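Superoxide reductase (Giardia intestinalis, PDB 4D7P) probably detoxifies superoxide, reducing it to hydrogen peroxide at a mononuclear iron centre. Local coordinates at residues V20-L25 and D31-A36; V38-T43 and A97-H102; E59-L64 and K89-L94. All coordinates share one frame; numbering follows the deposited sequence.

Interaction 1 of 3, residues V20-L25 and D31-A36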
loop_
_atom_site.group_PDB
_atom_site.type_symbol
_atom_site.label_atom_id
_atom_site.label_comp_id
_atom_site.label_asym_id
_atom_site.label_seq_id
_atom_site.Cartn_x
_atom_site.Cartn_y
_atom_site.Cartn_z
ATOM N N VAL A 20 -18.503 -3.830 -8.385
ATOM C CA VAL A 20 -18.027 -2.852 -9.362
ATOM C C VAL A 20 -17.847 -1.458 -8.774
ATOM O O VAL A 20 -18.793 -0.880 -8.257
ATOM C CB VAL A 20 -18.967 -2.772 -10.552
ATOM C CG1 VAL A 20 -18.455 -1.727 -11.551
ATOM C CG2 VAL A 20 -19.085 -4.145 -11.197
ATOM N N PRO A 21 -16.623 -0.909 -8.855
ATOM C CA PRO A 21 -16.363 0.404 -8.251
ATOM C C PRO A 21 -17.064 1.563 -8.973
ATOM O O PRO A 21 -16.580 2.026 -10.011
ATOM C CB PRO A 21 -14.833 0.539 -8.347
ATOM C CG PRO A 21 -14.444 -0.340 -9.488
ATOM C CD PRO A 21 -15.411 -1.494 -9.463
ATOM N N GLU A 22 -18.194 2.019 -8.429
ATOM C CA GLU A 22 -18.853 3.229 -8.928
ATOM C C GLU A 22 -17.899 4.413 -8.873
ATOM O O GLU A 22 -17.233 4.626 -7.867
ATOM C CB GLU A 22 -20.113 3.550 -8.113
ATOM C CG GLU A 22 -20.968 4.686 -8.702
ATOM C CD GLU A 22 -22.013 5.242 -7.721
ATOM O OE1 GLU A 22 -21.631 5.656 -6.602
ATOM O OE2 GLU A 22 -23.214 5.288 -8.079
ATOM N N MET A 23 -17.832 5.178 -9.956
ATOM C CA MET A 23 -17.044 6.408 -9.990
ATOM C C MET A 23 -17.931 7.638 -10.156
ATOM O O MET A 23 -18.771 7.681 -11.056
ATOM C CB MET A 23 -16.030 6.366 -11.135
ATOM C CG MET A 23 -14.684 5.740 -10.794
ATOM S SD MET A 23 -13.597 5.741 -12.236
ATOM C CE MET A 23 -14.434 4.495 -13.193
ATOM N N LYS A 24 -17.755 8.631 -9.291
ATOM C CA LYS A 24 -18.391 9.937 -9.488
ATOM C C LYS A 24 -17.314 11.013 -9.650
ATOM O O LYS A 24 -16.423 11.130 -8.811
ATOM C CB LYS A 24 -19.333 10.278 -8.328
ATOM C CG LYS A 24 -20.468 9.256 -8.135
ATOM C CD LYS A 24 -21.834 9.926 -8.109
ATOM C CE LYS A 24 -22.960 8.921 -8.275
ATOM N NZ LYS A 24 -23.771 9.190 -9.496
ATOM N N LEU A 25 -17.410 11.798 -10.724
ATOM C CA LEU A 25 -16.387 12.786 -11.075
ATOM C C LEU A 25 -16.869 14.225 -10.884
ATOM O O LEU A 25 -17.887 14.627 -11.451
ATOM C CB LEU A 25 -15.949 12.575 -12.522
ATOM C CG LEU A 25 -14.857 13.459 -13.119
ATOM C CD1 LEU A 25 -13.527 13.177 -12.434
ATOM C CD2 LEU A 25 -14.767 13.194 -14.625
ATOM N N ASP A 31 -14.862 10.244 -6.557
ATOM C CA ASP A 31 -15.360 9.488 -5.399
ATOM C C ASP A 31 -15.748 8.089 -5.819
ATOM O O ASP A 31 -16.461 7.924 -6.802
ATOM C CB ASP A 31 -16.572 10.175 -4.753
ATOM C CG ASP A 31 -16.204 11.459 -4.049
ATOM O OD1 ASP A 31 -15.541 11.396 -2.992
ATOM O OD2 ASP A 31 -16.579 12.533 -4.553
ATOM N N ILE A 32 -15.301 7.092 -5.063
ATOM C CA ILE A 32 -15.551 5.697 -5.400
ATOM C C ILE A 32 -16.227 4.926 -4.268
ATOM O O ILE A 32 -15.875 5.096 -3.101
ATOM C CB ILE A 32 -14.237 4.969 -5.757
ATOM C CG1 ILE A 32 -13.542 5.662 -6.932
ATOM C CG2 ILE A 32 -14.511 3.495 -6.025
ATOM C CD1 ILE A 32 -12.217 5.069 -7.281
ATOM N N ARG A 33 -17.199 4.087 -4.620
ATOM C CA ARG A 33 -17.763 3.109 -3.687
ATOM C C ARG A 33 -18.117 1.813 -4.411
ATOM O O ARG A 33 -18.528 1.836 -5.578
ATOM C CB ARG A 33 -19.004 3.665 -2.978
ATOM C CG ARG A 33 -20.057 4.206 -3.902
ATOM C CD ARG A 33 -21.348 4.468 -3.137
ATOM N NE ARG A 33 -22.079 3.232 -2.853
ATOM C CZ ARG A 33 -22.787 3.012 -1.746
ATOM N NH1 ARG A 33 -22.848 3.938 -0.798
ATOM N NH2 ARG A 33 -23.422 1.858 -1.580
ATOM N N CYS A 34 -17.939 0.692 -3.717
ATOM C CA CYS A 34 -18.277 -0.628 -4.249
ATOM C C CYS A 34 -19.408 -1.273 -3.442
ATOM O O CYS A 34 -19.215 -1.614 -2.274
ATOM C CB CYS A 34 -17.056 -1.541 -4.219
ATOM S SG CYS A 34 -15.517 -0.765 -4.734
ATOM N N GLY A 35 -20.586 -1.443 -4.039
ATOM C CA GLY A 35 -20.867 -0.963 -5.372
ATOM C C GLY A 35 -21.757 0.257 -5.273
ATOM O O GLY A 35 -21.853 0.869 -4.205
ATOM N N ALA A 36 -22.416 0.605 -6.375
ATOM C CA ALA A 36 -23.139 1.875 -6.467
ATOM C C ALA A 36 -24.342 1.937 -5.525
ATOM O O ALA A 36 -24.547 2.940 -4.841
ATOM C CB ALA A 36 -23.579 2.130 -7.905
HETATM O O HOH W 1 -21.037 0.182 -9.078
HETATM O O HOH W 2 -18.979 6.830 -6.076
HETATM O O HOH W 3 -16.689 13.294 -7.053
#
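Glu22 and Arg33 face each other as a hydrogen-bonded pair of an antiparallel beta hairpin, and Lys24 with Asp31 forms a second such pair nearer the turn. At the Lys24–Asp31 pair both bonds are short and nearly straight: Lys24 N to Asp31 O is 2.9 Å, and Asp31 N returns the bond to Lys24 O. The Glu22–Arg33 pair is less even, with Glu22 N 2.9 Å from Arg33 O but Arg33 N 3.3 Å from Glu22 O. Between them, at the non-hydrogen-bonded pair Met23–Ile32, Glu22 O also receives a CA-H contact from Ile32 CA at 3.2 Å.

The polar side chains share one face. Glu22 and Arg33 run alongside each other, yet their charges do not pair closely, since Glu22 OE1 stays 4.5 Å from Arg33 NE and touches the arginine CG instead. Glu22 OE2 packs 3.2 Å from Ala36 CB, so the glutamate lies between Arg33 and that methyl. A bend at chi3 (-76°) turns the guanidinium back to Gly35, where Arg33 NE donates to Gly35 O at 2.7 Å, close to the guanidinium plane. That bond spans a corner with a cis peptide before Gly35. A water probably links Glu22 OE1 and Asp31 O.

The opposite face is apolar. Pro21 CB meets Ile32 CG2 at 3.8 Å and also borders Cys34 SG, while Met23 CG lies beside Ile32 CG1.

This apolar face turns inward onto the four-stranded sheet: Ile32 and Cys34 rest on Ile51 of strand 48-57, Pro21 and Met23 on Ala95 of strand 90-99. Strand 79-83 completes the hairpin's own three-stranded sheet.

Interaction 2 of 3, residues V38-T43 and A97-H102. With FE (Fe (III) ion), chain B.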
loop_
_atom_site.group_PDB
_atom_site.type_symbol
_atom_site.label_atom_id
_atom_site.label_comp_id
_atom_site.label_asym_id
_atom_site.label_seq_id
_atom_site.Cartn_x
_atom_site.Cartn_y
_atom_site.Cartn_z
ATOM N N VAL A 38 -25.538 -1.173 -3.562
ATOM C CA VAL A 38 -25.256 -2.016 -2.403
ATOM C C VAL A 38 -23.772 -1.990 -2.029
ATOM O O VAL A 38 -22.902 -2.210 -2.877
ATOM C CB VAL A 38 -25.666 -3.471 -2.653
ATOM C CG1 VAL A 38 -25.689 -4.231 -1.342
ATOM C CG2 VAL A 38 -27.019 -3.528 -3.343
ATOM N N MET A 39 -23.477 -1.721 -0.764
ATOM C CA MET A 39 -22.094 -1.728 -0.318
ATOM C C MET A 39 -21.614 -3.156 -0.123
ATOM O O MET A 39 -22.241 -3.930 0.598
ATOM C CB MET A 39 -21.940 -0.945 0.976
ATOM C CG MET A 39 -20.492 -0.767 1.392
ATOM S SD MET A 39 -19.596 0.482 0.422
ATOM C CE MET A 39 -20.517 1.966 0.829
ATOM N N HIS A 40 -20.505 -3.503 -0.767
ATOM C CA HIS A 40 -19.906 -4.833 -0.622
ATOM C C HIS A 40 -19.570 -5.122 0.833
ATOM O O HIS A 40 -19.268 -4.202 1.578
ATOM C CB HIS A 40 -18.648 -4.928 -1.483
ATOM C CG HIS A 40 -17.958 -6.257 -1.426
ATOM N ND1 HIS A 40 -17.115 -6.617 -0.395
ATOM C CD2 HIS A 40 -17.960 -7.299 -2.294
ATOM C CE1 HIS A 40 -16.631 -7.824 -0.630
ATOM N NE2 HIS A 40 -17.127 -8.257 -1.778
ATOM N N PRO A 41 -19.653 -6.397 1.250
ATOM C CA PRO A 41 -19.260 -6.745 2.618
ATOM C C PRO A 41 -17.849 -6.306 3.015
ATOM O O PRO A 41 -16.944 -6.110 2.187
ATOM C CB PRO A 41 -19.375 -8.275 2.631
ATOM C CG PRO A 41 -20.497 -8.541 1.688
ATOM C CD PRO A 41 -20.335 -7.519 0.580
ATOM N N ALA A 42 -17.691 -6.147 4.322
ATOM C CA ALA A 42 -16.445 -5.718 4.929
ATOM C C ALA A 42 -16.229 -6.521 6.202
ATOM O O ALA A 42 -16.638 -6.115 7.300
ATOM C CB ALA A 42 -16.475 -4.226 5.222
ATOM N N THR A 43 -15.619 -7.691 6.040
ATOM C CA THR A 43 -15.337 -8.582 7.158
ATOM C C THR A 43 -13.916 -9.100 7.053
ATOM O O THR A 43 -13.262 -8.921 6.017
ATOM C CB THR A 43 -16.302 -9.794 7.198
ATOM O OG1 THR A 43 -16.001 -10.669 6.105
ATOM C CG2 THR A 43 -17.760 -9.341 7.093
ATOM N N ALA A 97 -11.365 -2.712 -8.258
ATOM C CA ALA A 97 -11.571 -3.177 -6.891
ATOM C C ALA A 97 -11.188 -4.641 -6.777
ATOM O O ALA A 97 -11.522 -5.433 -7.653
ATOM C CB ALA A 97 -13.023 -2.968 -6.465
ATOM N N TYR A 98 -10.486 -4.992 -5.702
ATOM C CA TYR A 98 -10.061 -6.371 -5.461
ATOM C C TYR A 98 -10.766 -6.952 -4.242
ATOM O O TYR A 98 -10.607 -6.448 -3.130
ATOM C CB TYR A 98 -8.534 -6.461 -5.257
ATOM C CG TYR A 98 -8.113 -7.708 -4.497
ATOM C CD1 TYR A 98 -8.203 -8.967 -5.088
ATOM C CD2 TYR A 98 -7.646 -7.634 -3.182
ATOM C CE1 TYR A 98 -7.847 -10.122 -4.398
ATOM C CE2 TYR A 98 -7.279 -8.788 -2.484
ATOM C CZ TYR A 98 -7.389 -10.031 -3.102
ATOM O OH TYR A 98 -7.039 -11.192 -2.433
ATOM N N CYS A 99 -11.532 -8.013 -4.455
ATOM C CA CYS A 99 -12.168 -8.736 -3.364
ATOM C C CYS A 99 -11.451 -10.061 -3.173
ATOM O O CYS A 99 -11.156 -10.754 -4.149
ATOM C CB CYS A 99 -13.646 -8.968 -3.652
ATOM S SG CYS A 99 -14.412 -10.209 -2.582
ATOM N N ASN A 100 -11.165 -10.421 -1.926
ATOM C CA ASN A 100 -10.372 -11.625 -1.688
ATOM C C ASN A 100 -11.095 -12.860 -2.202
ATOM O O ASN A 100 -10.477 -13.757 -2.762
ATOM C CB ASN A 100 -10.038 -11.787 -0.203
ATOM C CG ASN A 100 -11.266 -12.087 0.642
ATOM O OD1 ASN A 100 -12.287 -11.403 0.538
ATOM N ND2 ASN A 100 -11.175 -13.114 1.476
ATOM N N LEU A 101 -12.413 -12.898 -2.052
ATOM C CA LEU A 101 -13.145 -14.088 -2.461
ATOM C C LEU A 101 -13.450 -14.064 -3.951
ATOM O O LEU A 101 -13.470 -15.106 -4.595
ATOM C CB LEU A 101 -14.442 -14.234 -1.662
ATOM C CG LEU A 101 -14.275 -14.542 -0.172
ATOM C CD1 LEU A 101 -15.629 -14.676 0.507
ATOM C CD2 LEU A 101 -13.435 -15.802 0.039
ATOM N N HIS A 102 -13.658 -12.876 -4.511
ATOM C CA HIS A 102 -14.263 -12.792 -5.838
ATOM C C HIS A 102 -13.434 -12.103 -6.907
ATOM O O HIS A 102 -13.928 -11.853 -8.006
ATOM C CB HIS A 102 -15.620 -12.108 -5.717
ATOM C CG HIS A 102 -16.567 -12.850 -4.832
ATOM N ND1 HIS A 102 -17.293 -12.239 -3.835
ATOM C CD2 HIS A 102 -16.883 -14.169 -4.775
ATOM C CE1 HIS A 102 -18.018 -13.144 -3.201
ATOM N NE2 HIS A 102 -17.788 -14.323 -3.754
HETATM FE FE FE B . -16.781 -10.252 -2.704
#
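His40 and Cys99 meet through the iron, and the histidine can be traced outward to it. From CB, which points toward segment 97-102, CG stands anti to the backbone N (chi1 -179°), which carries the imidazole toward the iron. His40 ND1 donates to Pro41 O at 2.6 Å, on a carbonyl lone pair though tilted from the ring plane, and with the metal bond helps to fix the ring's rotation. Pro41 CD lies over one ring face, toward its rim. Farther out, His40 CD2 and CE1 are each 3.2 Å from the iron, and CE1 also nears Cys99 SG. At the tip, His40 NE2 binds the iron at 2.2 Å and lies 3.4 Å from Cys99 SG.

Cys99 SG binds the metal at 2.4 Å, roughly perpendicular to the His40 bond, whereas His102 ND1, at 2.3 Å, arrives from nearly the opposite side of the iron. His19 and His46 add two further nitrogens, consistent with the four-histidine, one-cysteine centre of superoxide reductases; Glu17 packs against His40 and His102.

The contact ties the loop between strands 29-34 and 48-57 to the end of strand 90-99, with Ile48 of strand 48-57 packed against both His40 and Cys99.

Interaction 3 of 3, residues E59-L64 and K89-L94; sequences EGNVTL and KYKGLL
The Tyr90 ring meets Leu64 at its edge: Leu64 CD2 lies near the ring plane, 3.6 Å from Tyr90 OH and 4.1 Å from Tyr90 CE1. The two side chains run at about a right angle. A single methyl of the leucine does the touching. One face of the ring has Lys89 CB above it, offset toward the rim. The other flat group, the carboxamide of Asn61, meets the end of Lys91.

Lys91 NZ donates to Asn61 OD1 at 2.8 Å. The ammonium approaches the oxygen from a tilted position, 33° from the plane of the carbonyl, with a C=O...N angle of 117°. Its aliphatic part follows: Lys91 CE is 3.2 Å from Asn61 OD1. Beyond CG the lysine is fully extended, and this lets it span the 8.7 Å between Lys91 CA and Asn61 CA. Asn61 CB points away from segment 89-94 overall, yet the amide end comes back to Lys91. Thr63 CG2 and Leu94 CD2 are 4.4 Å apart, a lighter touch.

In the sheet order, strand 48-57 lies between strands 63-71 and 90-99. Asn61 and Lys91 bridge over it, both packing on its Ile56. Leu75 of a third subunit packs on both Leu64 and Tyr90, and Tyr98 of a second subunit also reaches Leu64.

Chemically, then, the contact divides into a single charged-to-neutral hydrogen bond at the surface and a leucine methyl set against the edge and hydroxyl end of the tyrosine, turned to the subunit interface. With a neutral amide as acceptor, the bond leaves the lysine's charge uncompensated by Asn61; the interaction is probably ion–dipole in character.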
loop_
_atom_site.group_PDB
_atom_site.type_symbol
_atom_site.label_atom_id
_atom_site.label_comp_id
_atom_site.label_asym_id
_atom_site.label_seq_id
_atom_site.Cartn_x
_atom_site.Cartn_y
_atom_site.Cartn_z
ATOM N N GLU A 59 -1.056 10.908 -24.483
ATOM C CA GLU A 59 0.301 10.767 -24.998
ATOM C C GLU A 59 0.889 9.420 -24.584
ATOM O O GLU A 59 1.563 9.322 -23.559
ATOM C CB GLU A 59 1.183 11.923 -24.495
ATOM C CG GLU A 59 2.622 11.934 -25.019
ATOM C CD GLU A 59 3.442 13.100 -24.472
ATOM O OE1 GLU A 59 3.558 13.225 -23.232
ATOM O OE2 GLU A 59 3.974 13.890 -25.284
ATOM N N GLY A 60 0.605 8.377 -25.356
ATOM C CA GLY A 60 1.253 7.099 -25.132
ATOM C C GLY A 60 0.369 5.901 -24.852
ATOM O O GLY A 60 0.853 4.771 -24.836
ATOM N N ASN A 61 -0.919 6.139 -24.635
ATOM C CA ASN A 61 -1.857 5.066 -24.294
ATOM C C ASN A 61 -1.402 4.217 -23.105
ATOM O O ASN A 61 -1.584 2.995 -23.081
ATOM C CB ASN A 61 -2.092 4.156 -25.494
ATOM C CG ASN A 61 -3.283 3.255 -25.299
ATOM O OD1 ASN A 61 -4.347 3.706 -24.878
ATOM N ND2 ASN A 61 -3.101 1.966 -25.556
ATOM N N VAL A 62 -0.806 4.864 -22.114
ATOM C CA VAL A 62 -0.319 4.148 -20.940
ATOM C C VAL A 62 -1.430 4.010 -19.911
ATOM O O VAL A 62 -2.238 4.910 -19.754
ATOM C CB VAL A 62 0.898 4.871 -20.327
ATOM C CG1 VAL A 62 1.404 4.164 -19.062
ATOM C CG2 VAL A 62 2.015 4.992 -21.377
ATOM N N THR A 63 -1.482 2.870 -19.232
ATOM C CA THR A 63 -2.408 2.688 -18.118
ATOM C C THR A 63 -1.679 2.994 -16.806
ATOM O O THR A 63 -1.032 2.130 -16.215
ATOM C CB THR A 63 -2.987 1.267 -18.098
ATOM O OG1 THR A 63 -3.706 1.036 -19.317
ATOM C CG2 THR A 63 -3.937 1.089 -16.931
ATOM N N LEU A 64 -1.764 4.248 -16.379
ATOM C CA LEU A 64 -0.929 4.757 -15.300
ATOM C C LEU A 64 -1.649 4.725 -13.940
ATOM O O LEU A 64 -2.691 5.355 -13.778
ATOM C CB LEU A 64 -0.505 6.185 -15.640
ATOM C CG LEU A 64 0.444 6.951 -14.726
ATOM C CD1 LEU A 64 1.830 6.298 -14.706
ATOM C CD2 LEU A 64 0.534 8.401 -15.186
ATOM N N LYS A 89 -4.740 15.379 -19.185
ATOM C CA LYS A 89 -3.707 14.546 -19.775
ATOM C C LYS A 89 -4.210 13.137 -20.076
ATOM O O LYS A 89 -3.534 12.376 -20.767
ATOM C CB LYS A 89 -2.478 14.494 -18.858
ATOM C CG LYS A 89 -1.727 15.837 -18.753
ATOM C CD LYS A 89 -0.420 15.710 -17.969
ATOM C CE LYS A 89 0.287 17.058 -17.828
ATOM N NZ LYS A 89 1.645 16.924 -17.221
ATOM N N TYR A 90 -5.397 12.791 -19.575
ATOM C CA TYR A 90 -5.915 11.433 -19.731
ATOM C C TYR A 90 -7.159 11.389 -20.599
ATOM O O TYR A 90 -7.905 12.364 -20.677
ATOM C CB TYR A 90 -6.231 10.812 -18.358
ATOM C CG TYR A 90 -5.072 10.866 -17.390
ATOM C CD1 TYR A 90 -4.104 9.865 -17.371
ATOM C CD2 TYR A 90 -4.934 11.931 -16.504
ATOM C CE1 TYR A 90 -3.037 9.918 -16.491
ATOM C CE2 TYR A 90 -3.874 11.991 -15.618
ATOM C CZ TYR A 90 -2.929 10.981 -15.615
ATOM O OH TYR A 90 -1.877 11.047 -14.726
ATOM N N LYS A 91 -7.394 10.244 -21.232
ATOM C CA LYS A 91 -8.581 10.063 -22.060
ATOM C C LYS A 91 -9.653 9.249 -21.341
ATOM O O LYS A 91 -10.810 9.215 -21.764
ATOM C CB LYS A 91 -8.210 9.400 -23.390
ATOM C CG LYS A 91 -7.465 8.081 -23.290
ATOM C CD LYS A 91 -6.774 7.780 -24.620
ATOM C CE LYS A 91 -6.011 6.463 -24.592
ATOM N NZ LYS A 91 -5.111 6.294 -25.775
ATOM N N GLY A 92 -9.265 8.603 -20.247
ATOM C CA GLY A 92 -10.199 7.829 -19.451
ATOM C C GLY A 92 -9.644 7.478 -18.079
ATOM O O GLY A 92 -8.431 7.534 -17.867
ATOM N N LEU A 93 -10.536 7.124 -17.155
ATOM C CA LEU A 93 -10.162 6.630 -15.827
ATOM C C LEU A 93 -10.632 5.190 -15.655
ATOM O O LEU A 93 -11.740 4.825 -16.071
ATOM C CB LEU A 93 -10.773 7.493 -14.718
ATOM C CG LEU A 93 -10.479 8.981 -14.775
ATOM C CD1 LEU A 93 -11.210 9.708 -13.645
ATOM C CD2 LEU A 93 -8.977 9.168 -14.672
ATOM N N LEU A 94 -9.790 4.383 -15.027
ATOM C CA LEU A 94 -10.094 2.979 -14.787
ATOM C C LEU A 94 -9.995 2.696 -13.299
ATOM O O LEU A 94 -8.918 2.819 -12.718
ATOM C CB LEU A 94 -9.131 2.066 -15.566
ATOM C CG LEU A 94 -9.236 0.567 -15.268
ATOM C CD1 LEU A 94 -10.556 -0.002 -15.792
ATOM C CD2 LEU A 94 -8.037 -0.202 -15.813
#

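The three contacts illustrate how chemistry follows position in a beta sandwich. Interaction 1 is partly buried and extensive, a backbone ladder within one hairpin, whose apolar face looks into the core. Interaction 2 is a small buried contact in which a shared metal, more than packing, joins the segments, while interaction 3 lies at the surface and depends on side-chain reach across an intervening strand. Interactions 2 and 3 both use strand 90-99 but sit on opposite sides of the chain's centre, about 26 Å apart between centres, and both touch the third subunit. Interactions 1 and 2 adjoin: Cys34 O probably accepts a hydrogen bond from His40 N, linking the hairpin's end to an iron ligand.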